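Local coordinates for protein telomere length regulator taz1 (Schizosaccharomyces pombe, PDB 4ZMI) that binds double-stranded telomeric DNA and regulates telomere length and function in fission yeast, at residues N20-K25 with Y59-Q64; F73-F78 with F103-I108; S164-S169 with S198-T203. All coordinates share one frame; numbering follows the deposited sequence.

Contact 1. Residues N20-K25 with Y59-Q64; sequences NMAEQK and YEFNEQ
Phe61 of helix 52-68 reaches across to Met21, Ala22 and Lys25 of helix 5-35, the bridging side chain in a roughly antiparallel helix pair of the all-helical domain of Taz1. The axes of the segments 20-25 and 59-64 pass 11.6 Å apart at 151°. Phe61 holds CG anti to the backbone N (chi1 178°), which carries the ring out toward the facing helix. At its far end, CE1 lies 3.5 Å from Met21 CE. The bend of the methionine at chi3 (61°) turns this methyl against the ring, while its SD lies 5.3 Å from the Phe61 ring centroid in a Met-aromatic contact oblique to the ring. Ala22 CB sits 4.1 Å from Phe61 CE2, and the extended Lys25 chain brings NZ to 3.3 Å from Phe61 CB. That ammonium is held by a salt bridge to Asp57, while the ring of Phe104 from helix 95-107 meets Phe61 edge-to-face. Replacing Phe61 with an alanine would probably open a gap beside Met21 and Ala22 and rob Phe104 of its aromatic mate. Cohesion here is thus largely apolar, with no hydrogen bond between the segments; Lys25 sets its ammonium end itself against Phe61, which the salt bridge probably makes tolerable.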
loop_
_atom_site.group_PDB
_atom_site.type_symbol
_atom_site.label_atom_id
_atom_site.label_comp_id
_atom_site.label_asym_id
_atom_site.label_seq_id
_atom_site.Cartn_x
_atom_site.Cartn_y
_atom_site.Cartn_z
ATOM N N ASN A 20 -1.330 12.459 -13.182
ATOM C CA ASN A 20 -2.303 12.350 -14.271
ATOM C C ASN A 20 -2.196 11.049 -15.060
ATOM O O ASN A 20 -3.196 10.354 -15.252
ATOM C CB ASN A 20 -2.215 13.543 -15.228
ATOM C CG ASN A 20 -2.963 14.751 -14.718
ATOM O OD1 ASN A 20 -3.755 14.650 -13.780
ATOM N ND2 ASN A 20 -2.719 15.906 -15.337
ATOM N N MET A 21 -0.990 10.723 -15.520
ATOM C CA MET A 21 -0.769 9.456 -16.211
ATOM C C MET A 21 -1.131 8.295 -15.282
ATOM O O MET A 21 -1.567 7.236 -15.730
ATOM C CB MET A 21 0.687 9.330 -16.668
ATOM C CG MET A 21 1.221 10.539 -17.418
ATOM S SD MET A 21 3.024 10.616 -17.341
ATOM C CE MET A 21 3.475 9.076 -18.142
ATOM N N ALA A 22 -0.955 8.512 -13.982
ATOM C CA ALA A 22 -1.280 7.502 -12.991
ATOM C C ALA A 22 -2.779 7.238 -12.951
ATOM O O ALA A 22 -3.205 6.086 -12.958
ATOM C CB ALA A 22 -0.775 7.917 -11.617
ATOM N N GLU A 23 -3.578 8.302 -12.914
ATOM C CA GLU A 23 -5.026 8.140 -12.816
ATOM C C GLU A 23 -5.628 7.653 -14.128
ATOM O O GLU A 23 -6.761 7.168 -14.160
ATOM C CB GLU A 23 -5.704 9.420 -12.334
ATOM C CG GLU A 23 -6.396 9.253 -10.992
ATOM C CD GLU A 23 -6.786 10.576 -10.373
ATOM O OE1 GLU A 23 -6.440 11.626 -10.958
ATOM O OE2 GLU A 23 -7.433 10.566 -9.304
ATOM N N GLN A 24 -4.858 7.777 -15.202
ATOM C CA GLN A 24 -5.232 7.177 -16.470
ATOM C C GLN A 24 -5.269 5.669 -16.299
ATOM O O GLN A 24 -6.291 5.034 -16.546
ATOM C CB GLN A 24 -4.229 7.558 -17.558
ATOM C CG GLN A 24 -4.347 6.739 -18.834
ATOM C CD GLN A 24 -4.448 7.611 -20.070
ATOM O OE1 GLN A 24 -4.942 8.734 -20.006
ATOM N NE2 GLN A 24 -3.976 7.098 -21.203
ATOM N N LYS A 25 -4.157 5.103 -15.845
ATOM C CA LYS A 25 -4.021 3.653 -15.756
ATOM C C LYS A 25 -4.885 3.038 -14.671
ATOM O O LYS A 25 -5.250 1.869 -14.756
ATOM C CB LYS A 25 -2.563 3.274 -15.546
ATOM C CG LYS A 25 -1.658 4.084 -16.420
ATOM C CD LYS A 25 -0.339 3.413 -16.631
ATOM C CE LYS A 25 0.429 4.158 -17.692
ATOM N NZ LYS A 25 1.678 3.441 -18.028
ATOM N N TYR A 59 4.158 -1.857 -15.590
ATOM C CA TYR A 59 5.418 -2.000 -14.863
ATOM C C TYR A 59 6.480 -0.971 -15.272
ATOM O O TYR A 59 7.275 -0.547 -14.424
ATOM C CB TYR A 59 5.964 -3.433 -14.961
ATOM C CG TYR A 59 5.225 -4.438 -14.089
ATOM C CD1 TYR A 59 3.907 -4.791 -14.364
ATOM C CD2 TYR A 59 5.844 -5.039 -12.991
ATOM C CE1 TYR A 59 3.220 -5.708 -13.572
ATOM C CE2 TYR A 59 5.159 -5.964 -12.189
ATOM C CZ TYR A 59 3.844 -6.290 -12.490
ATOM O OH TYR A 59 3.143 -7.201 -11.720
ATOM N N GLU A 60 6.503 -0.555 -16.543
ATOM C CA GLU A 60 7.483 0.456 -16.960
ATOM C C GLU A 60 7.192 1.814 -16.322
ATOM O O GLU A 60 8.108 2.500 -15.865
ATOM C CB GLU A 60 7.604 0.584 -18.492
ATOM C CG GLU A 60 6.479 1.376 -19.155
ATOM C CD GLU A 60 6.755 1.702 -20.603
ATOM O OE1 GLU A 60 7.883 2.151 -20.895
ATOM O OE2 GLU A 60 5.846 1.517 -21.444
ATOM N N PHE A 61 5.922 2.203 -16.277
ATOM C CA PHE A 61 5.570 3.453 -15.630
ATOM C C PHE A 61 5.926 3.410 -14.140
ATOM O O PHE A 61 6.444 4.386 -13.591
ATOM C CB PHE A 61 4.093 3.744 -15.815
ATOM C CG PHE A 61 3.636 4.998 -15.134
ATOM C CD1 PHE A 61 3.973 6.236 -15.645
ATOM C CD2 PHE A 61 2.853 4.939 -13.995
ATOM C CE1 PHE A 61 3.545 7.391 -15.025
ATOM C CE2 PHE A 61 2.420 6.092 -13.372
ATOM C CZ PHE A 61 2.766 7.317 -13.886
ATOM N N ASN A 62 5.663 2.271 -13.496
ATOM C CA ASN A 62 5.985 2.097 -12.083
ATOM C C ASN A 62 7.471 2.089 -11.840
ATOM O O ASN A 62 7.940 2.586 -10.832
ATOM C CB ASN A 62 5.382 0.799 -11.553
ATOM C CG ASN A 62 5.824 0.479 -10.151
ATOM O OD1 ASN A 62 6.718 -0.339 -9.946
ATOM N ND2 ASN A 62 5.186 1.105 -9.170
ATOM N N GLU A 63 8.206 1.501 -12.770
ATOM C CA GLU A 63 9.656 1.507 -12.723
ATOM C C GLU A 63 10.243 2.926 -12.753
ATOM O O GLU A 63 11.114 3.241 -11.939
ATOM C CB GLU A 63 10.224 0.699 -13.883
ATOM C CG GLU A 63 11.735 0.745 -13.971
ATOM C CD GLU A 63 12.383 -0.282 -13.081
ATOM O OE1 GLU A 63 11.647 -1.147 -12.556
ATOM O OE2 GLU A 63 13.622 -0.222 -12.912
ATOM N N GLN A 64 9.785 3.769 -13.684
ATOM C CA GLN A 64 10.291 5.145 -13.781
ATOM C C GLN A 64 9.965 5.869 -12.490
ATOM O O GLN A 64 10.830 6.503 -11.892
ATOM C CB GLN A 64 9.700 5.919 -14.981
ATOM C CG GLN A 64 10.243 7.375 -15.119
ATOM C CD GLN A 64 9.299 8.342 -15.855
ATOM O OE1 GLN A 64 8.378 7.921 -16.558
ATOM N NE2 GLN A 64 9.530 9.645 -15.682
#

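Contact 2. Residues F73-F78 with F103-I108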
loop_
_atom_site.group_PDB
_atom_site.type_symbol
_atom_site.label_atom_id
_atom_site.label_comp_id
_atom_site.label_asym_id
_atom_site.label_seq_id
_atom_site.Cartn_x
_atom_site.Cartn_y
_atom_site.Cartn_z
ATOM N N PHE A 73 10.754 2.007 -1.155
ATOM C CA PHE A 73 9.737 1.108 -0.591
ATOM C C PHE A 73 8.457 1.097 -1.421
ATOM O O PHE A 73 7.376 0.787 -0.925
ATOM C CB PHE A 73 9.514 1.392 0.908
ATOM C CG PHE A 73 10.696 1.026 1.726
ATOM C CD1 PHE A 73 11.740 1.924 1.895
ATOM C CD2 PHE A 73 10.825 -0.237 2.238
ATOM C CE1 PHE A 73 12.867 1.567 2.590
ATOM C CE2 PHE A 73 11.950 -0.594 2.949
ATOM C CZ PHE A 73 12.971 0.308 3.127
ATOM N N ARG A 74 8.614 1.508 -2.680
ATOM C CA ARG A 74 7.674 1.202 -3.762
ATOM C C ARG A 74 6.481 2.122 -3.848
ATOM O O ARG A 74 5.694 2.031 -4.796
ATOM C CB ARG A 74 7.195 -0.251 -3.670
ATOM C CG ARG A 74 8.328 -1.248 -3.709
ATOM C CD ARG A 74 8.013 -2.530 -2.938
ATOM N NE ARG A 74 8.003 -3.654 -3.855
ATOM C CZ ARG A 74 6.896 -4.186 -4.343
ATOM N NH1 ARG A 74 5.727 -3.702 -3.952
ATOM N NH2 ARG A 74 6.958 -5.202 -5.197
ATOM N N THR A 75 6.335 2.998 -2.865
ATOM C CA THR A 75 5.153 3.839 -2.810
ATOM C C THR A 75 5.441 5.025 -1.887
ATOM O O THR A 75 6.565 5.211 -1.422
ATOM C CB THR A 75 3.955 3.038 -2.270
ATOM O OG1 THR A 75 2.786 3.856 -2.272
ATOM C CG2 THR A 75 4.240 2.635 -0.855
ATOM N N ILE A 76 4.414 5.817 -1.637
ATOM C CA ILE A 76 4.545 7.051 -0.889
ATOM C C ILE A 76 4.148 6.849 0.558
ATOM O O ILE A 76 3.146 6.201 0.842
ATOM C CB ILE A 76 3.586 8.096 -1.441
ATOM C CG1 ILE A 76 3.903 8.389 -2.908
ATOM C CG2 ILE A 76 3.631 9.347 -0.578
ATOM C CD1 ILE A 76 5.286 8.952 -3.121
ATOM N N PHE A 77 4.909 7.432 1.476
ATOM C CA PHE A 77 4.620 7.281 2.888
ATOM C C PHE A 77 4.224 8.562 3.566
ATOM O O PHE A 77 5.072 9.406 3.887
ATOM C CB PHE A 77 5.799 6.627 3.582
ATOM C CG PHE A 77 5.972 5.211 3.180
ATOM C CD1 PHE A 77 6.705 4.889 2.058
ATOM C CD2 PHE A 77 5.319 4.200 3.880
ATOM C CE1 PHE A 77 6.845 3.574 1.665
ATOM C CE2 PHE A 77 5.442 2.883 3.511
ATOM C CZ PHE A 77 6.205 2.555 2.385
ATOM N N PHE A 78 2.922 8.686 3.805
ATOM C CA PHE A 78 2.384 9.888 4.409
ATOM C C PHE A 78 2.833 10.051 5.851
ATOM O O PHE A 78 3.035 11.176 6.323
ATOM C CB PHE A 78 0.865 9.949 4.249
ATOM C CG PHE A 78 0.429 10.164 2.825
ATOM C CD1 PHE A 78 0.011 9.106 2.047
ATOM C CD2 PHE A 78 0.480 11.427 2.256
ATOM C CE1 PHE A 78 -0.363 9.298 0.734
ATOM C CE2 PHE A 78 0.101 11.625 0.950
ATOM C CZ PHE A 78 -0.323 10.564 0.185
ATOM N N PHE A 103 -2.300 5.295 -5.071
ATOM C CA PHE A 103 -3.403 4.466 -5.586
ATOM C C PHE A 103 -2.876 3.541 -6.665
ATOM O O PHE A 103 -3.043 2.317 -6.597
ATOM C CB PHE A 103 -4.487 5.359 -6.195
ATOM C CG PHE A 103 -5.863 4.763 -6.179
ATOM C CD1 PHE A 103 -6.873 5.361 -5.442
ATOM C CD2 PHE A 103 -6.151 3.620 -6.907
ATOM C CE1 PHE A 103 -8.145 4.820 -5.418
ATOM C CE2 PHE A 103 -7.421 3.074 -6.886
ATOM C CZ PHE A 103 -8.420 3.675 -6.138
ATOM N N PHE A 104 -2.221 4.139 -7.656
ATOM C CA PHE A 104 -1.623 3.376 -8.744
ATOM C C PHE A 104 -0.685 2.307 -8.216
ATOM O O PHE A 104 -0.733 1.168 -8.660
ATOM C CB PHE A 104 -0.871 4.278 -9.728
ATOM C CG PHE A 104 -0.055 3.514 -10.732
ATOM C CD1 PHE A 104 -0.651 2.973 -11.855
ATOM C CD2 PHE A 104 1.291 3.299 -10.531
ATOM C CE1 PHE A 104 0.088 2.257 -12.770
ATOM C CE2 PHE A 104 2.030 2.575 -11.436
ATOM C CZ PHE A 104 1.435 2.061 -12.556
ATOM N N THR A 105 0.169 2.682 -7.267
ATOM C CA THR A 105 1.143 1.735 -6.745
ATOM C C THR A 105 0.436 0.623 -5.971
ATOM O O THR A 105 0.880 -0.519 -5.978
ATOM C CB THR A 105 2.233 2.420 -5.902
ATOM O OG1 THR A 105 1.641 3.116 -4.798
ATOM C CG2 THR A 105 2.997 3.416 -6.767
ATOM N N GLY A 106 -0.672 0.958 -5.318
ATOM C CA GLY A 106 -1.507 -0.050 -4.692
ATOM C C GLY A 106 -2.159 -1.008 -5.692
ATOM O O GLY A 106 -1.958 -2.216 -5.593
ATOM N N LEU A 107 -2.909 -0.459 -6.656
ATOM C CA LEU A 107 -3.697 -1.234 -7.634
ATOM C C LEU A 107 -2.883 -2.285 -8.379
ATOM O O LEU A 107 -3.287 -3.429 -8.455
ATOM C CB LEU A 107 -4.298 -0.304 -8.679
ATOM C CG LEU A 107 -5.792 -0.141 -8.944
ATOM C CD1 LEU A 107 -5.969 0.332 -10.406
ATOM C CD2 LEU A 107 -6.598 -1.392 -8.651
ATOM N N ILE A 108 -1.741 -1.898 -8.935
ATOM C CA ILE A 108 -0.946 -2.824 -9.749
ATOM C C ILE A 108 -0.267 -3.903 -8.916
ATOM O O ILE A 108 0.234 -4.890 -9.464
ATOM C CB ILE A 108 0.167 -2.105 -10.556
ATOM C CG1 ILE A 108 1.277 -1.589 -9.642
ATOM C CG2 ILE A 108 -0.385 -0.959 -11.377
ATOM C CD1 ILE A 108 2.390 -0.925 -10.399
#
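Thr105 and Thr75 meet through their hydroxyls, and with Arg74 they account for the surface buried where the loop 73-78 leans on helix 95-107. The backbones come close here, 6.0 Å between Thr75 CA and Thr105 CA, which two short side chains can span. Thr75 is the donor: its OG1 gives a hydrogen bond of 2.9 Å to Thr105 OG1. Its hydroxyl lies opposite the backbone N about the first torsion (chi1 -178°), and the extended backbone at this residue turns that side chain toward the helix. Thr105 instead tucks OG1 between its own backbone N and carbonyl carbon (chi1 59°), a rotamer that brings the hydroxyl back toward the preceding turn, where it bonds to the carbonyl O of Gln102. The methyl branch of the same residue takes the other side of the contact, with CG2 3.6 Å from Arg74 O. Arg74 therefore contributes its backbone carbonyl, presented by a left-handed backbone conformation (phi 83°), while its guanidinium makes a long, weak ion pair with Asp109. The loop has a second hold on the helix, a hydrogen bond from Gln102 NE2 to Ile76 O, and Phe77 then takes the N-cap position of helix 78-83. Thr75 also touches Thr119 and Ser122 of helix 118-130, so the loop meets two helices at this residue. Buried hydroxyls are costly unless paired, and this pair illustrates the economy of a short chain of hydrogen bonds: Thr75 donates to Thr105 OG1, which in turn donates to Gln102 O, an order that would fix the direction of each bond and give both buried hydroxyls a partner.

Contact 3. Residues S164-S169 with S198-T203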
loop_
_atom_site.group_PDB
_atom_site.type_symbol
_atom_site.label_atom_id
_atom_site.label_comp_id
_atom_site.label_asym_id
_atom_site.label_seq_id
_atom_site.Cartn_x
_atom_site.Cartn_y
_atom_site.Cartn_z
ATOM N N SER A 164 7.845 -8.964 12.997
ATOM C CA SER A 164 8.749 -7.803 12.883
ATOM C C SER A 164 9.221 -7.605 11.478
ATOM O O SER A 164 9.246 -6.491 10.960
ATOM C CB SER A 164 10.006 -8.010 13.734
ATOM O OG SER A 164 9.735 -7.771 15.099
ATOM N N GLU A 165 9.632 -8.714 10.883
ATOM C CA GLU A 165 10.169 -8.713 9.538
ATOM C C GLU A 165 9.002 -8.447 8.576
ATOM O O GLU A 165 9.129 -7.668 7.647
ATOM C CB GLU A 165 10.889 -10.040 9.291
ATOM C CG GLU A 165 11.614 -10.184 7.974
ATOM C CD GLU A 165 12.628 -11.328 8.008
ATOM O OE1 GLU A 165 12.285 -12.422 8.525
ATOM O OE2 GLU A 165 13.775 -11.116 7.544
ATOM N N PHE A 166 7.846 -9.043 8.851
ATOM C CA PHE A 166 6.644 -8.838 8.032
ATOM C C PHE A 166 6.268 -7.348 7.959
ATOM O O PHE A 166 5.911 -6.840 6.915
ATOM C CB PHE A 166 5.483 -9.652 8.627
ATOM C CG PHE A 166 4.263 -9.691 7.761
ATOM C CD1 PHE A 166 4.088 -10.714 6.834
ATOM C CD2 PHE A 166 3.295 -8.712 7.868
ATOM C CE1 PHE A 166 2.978 -10.759 6.034
ATOM C CE2 PHE A 166 2.180 -8.758 7.062
ATOM C CZ PHE A 166 2.022 -9.778 6.152
ATOM N N ILE A 167 6.372 -6.655 9.084
ATOM C CA ILE A 167 6.028 -5.245 9.173
ATOM C C ILE A 167 7.118 -4.313 8.624
ATOM O O ILE A 167 6.852 -3.485 7.762
ATOM C CB ILE A 167 5.755 -4.874 10.639
ATOM C CG1 ILE A 167 4.443 -5.549 11.108
ATOM C CG2 ILE A 167 5.767 -3.344 10.824
ATOM C CD1 ILE A 167 4.299 -5.599 12.607
ATOM N N LEU A 168 8.341 -4.458 9.117
ATOM C CA LEU A 168 9.419 -3.518 8.804
ATOM C C LEU A 168 10.005 -3.619 7.385
ATOM O O LEU A 168 10.499 -2.637 6.835
ATOM C CB LEU A 168 10.540 -3.676 9.825
ATOM C CG LEU A 168 10.128 -3.317 11.242
ATOM C CD1 LEU A 168 11.171 -3.851 12.234
ATOM C CD2 LEU A 168 9.949 -1.787 11.380
ATOM N N SER A 169 9.948 -4.807 6.796
ATOM C CA SER A 169 10.472 -5.012 5.463
ATOM C C SER A 169 9.739 -4.132 4.442
ATOM O O SER A 169 10.229 -3.922 3.368
ATOM C CB SER A 169 10.301 -6.473 5.067
ATOM O OG SER A 169 8.916 -6.726 4.843
ATOM N N SER A 198 -0.013 -10.065 17.113
ATOM C CA SER A 198 -0.966 -11.107 17.462
ATOM C C SER A 198 -1.596 -11.707 16.222
ATOM O O SER A 198 -1.618 -12.928 16.065
ATOM C CB SER A 198 -2.077 -10.553 18.351
ATOM O OG SER A 198 -1.687 -10.557 19.708
ATOM N N THR A 199 -2.129 -10.844 15.362
ATOM C CA THR A 199 -2.855 -11.297 14.196
ATOM C C THR A 199 -1.931 -12.187 13.398
ATOM O O THR A 199 -2.315 -13.262 12.945
ATOM C CB THR A 199 -3.246 -10.114 13.285
ATOM O OG1 THR A 199 -4.131 -9.216 13.973
ATOM C CG2 THR A 199 -3.898 -10.618 11.992
ATOM N N ILE A 200 -0.688 -11.735 13.258
ATOM C CA ILE A 200 0.282 -12.412 12.414
ATOM C C ILE A 200 0.633 -13.762 13.029
ATOM O O ILE A 200 0.754 -14.759 12.325
ATOM C CB ILE A 200 1.546 -11.557 12.197
ATOM C CG1 ILE A 200 1.254 -10.393 11.237
ATOM C CG2 ILE A 200 2.675 -12.397 11.634
ATOM C CD1 ILE A 200 2.216 -9.218 11.400
ATOM N N GLY A 201 0.778 -13.794 14.345
ATOM C CA GLY A 201 1.060 -15.043 15.036
ATOM C C GLY A 201 -0.038 -16.084 14.893
ATOM O O GLY A 201 0.224 -17.261 14.643
ATOM N N ASN A 202 -1.282 -15.645 15.033
ATOM C CA ASN A 202 -2.413 -16.561 14.985
ATOM C C ASN A 202 -2.711 -17.063 13.577
ATOM O O ASN A 202 -3.037 -18.229 13.380
ATOM C CB ASN A 202 -3.651 -15.905 15.603
ATOM C CG ASN A 202 -3.434 -15.518 17.059
ATOM O OD1 ASN A 202 -2.623 -16.132 17.758
ATOM N ND2 ASN A 202 -4.155 -14.494 17.521
ATOM N N THR A 203 -2.581 -16.183 12.596
ATOM C CA THR A 203 -2.855 -16.541 11.210
ATOM C C THR A 203 -1.887 -17.601 10.651
ATOM O O THR A 203 -2.281 -18.456 9.850
ATOM C CB THR A 203 -2.882 -15.277 10.320
ATOM O OG1 THR A 203 -4.063 -14.517 10.612
ATOM C CG2 THR A 203 -2.869 -15.644 8.840
#
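Ile200 packs against Phe166 and Ile167 in a small, wholly apolar contact between two short helices, 163-168 and 192-203, its centre about 16 Å from the centre of the chain. All three side chains are buried, and almost all of the surface hidden in the contact belongs to them. The end of the isoleucine does the touching: CD1 of Ile200 lies 3.7 Å from CD2 of Phe166, at a slant to the ring. The same methyl is 4.3 Å from CG1 of Ile167, so it rests against neighbouring side chains of one helix. Its reach comes from an extended second torsion (chi2 157°), which carries CD1 out beyond the branch point; with 8.5 Å between Phe166 CA and Ile200 CA, such length is needed. Phe166 answers with CG anti to the backbone N (chi1 -171°), which turns its ring toward the helix of Ile200. Within the all-helical Taz1 domain, classed by sequence with the telomere repeat binding factors, the two helices are not consecutive: helices 176-182 and 185-189 come between them in the chain. Ile167 also packs on Leu176 and Leu179 of the first of these. Arg121 of helix 118-130 grips Phe166 twice, by a cation-pi contact with the ring and a hydrogen bond to its carbonyl O. The next residue after Ile167, Leu168, joins Leu171 and Tyr173 in a magnesium site; the Ile167 side chain is about 8 Å from that ion. Farther along the other helix, Thr203 packs on Val149 and Ile150, fastening its C-terminal end to helix 137-154.

Overall arrangement
Along the chain the three contacts follow one another in series, each closing before the next opens, and all lie within the single helical domain. Contacts 1 and 2 are neighbours, their centres 11 Å apart. Segment 103-108 joins them: Asn62 of contact 1 packs on Phe104 and Ile108 of contact 2. Contact 3 is more remote, 20 Å from contact 2 between centres, with a light touch where Phe73 CE2 lies 3.8 Å from Ser169 O. Contacts 1 and 3 stand 30 Å apart on opposite sides of the chain's centre. Contact 2, about 5 Å from that centre, thus lies between two outer helix pairs, and contacts spaced in series along the chain tie successive parts of one helical body together.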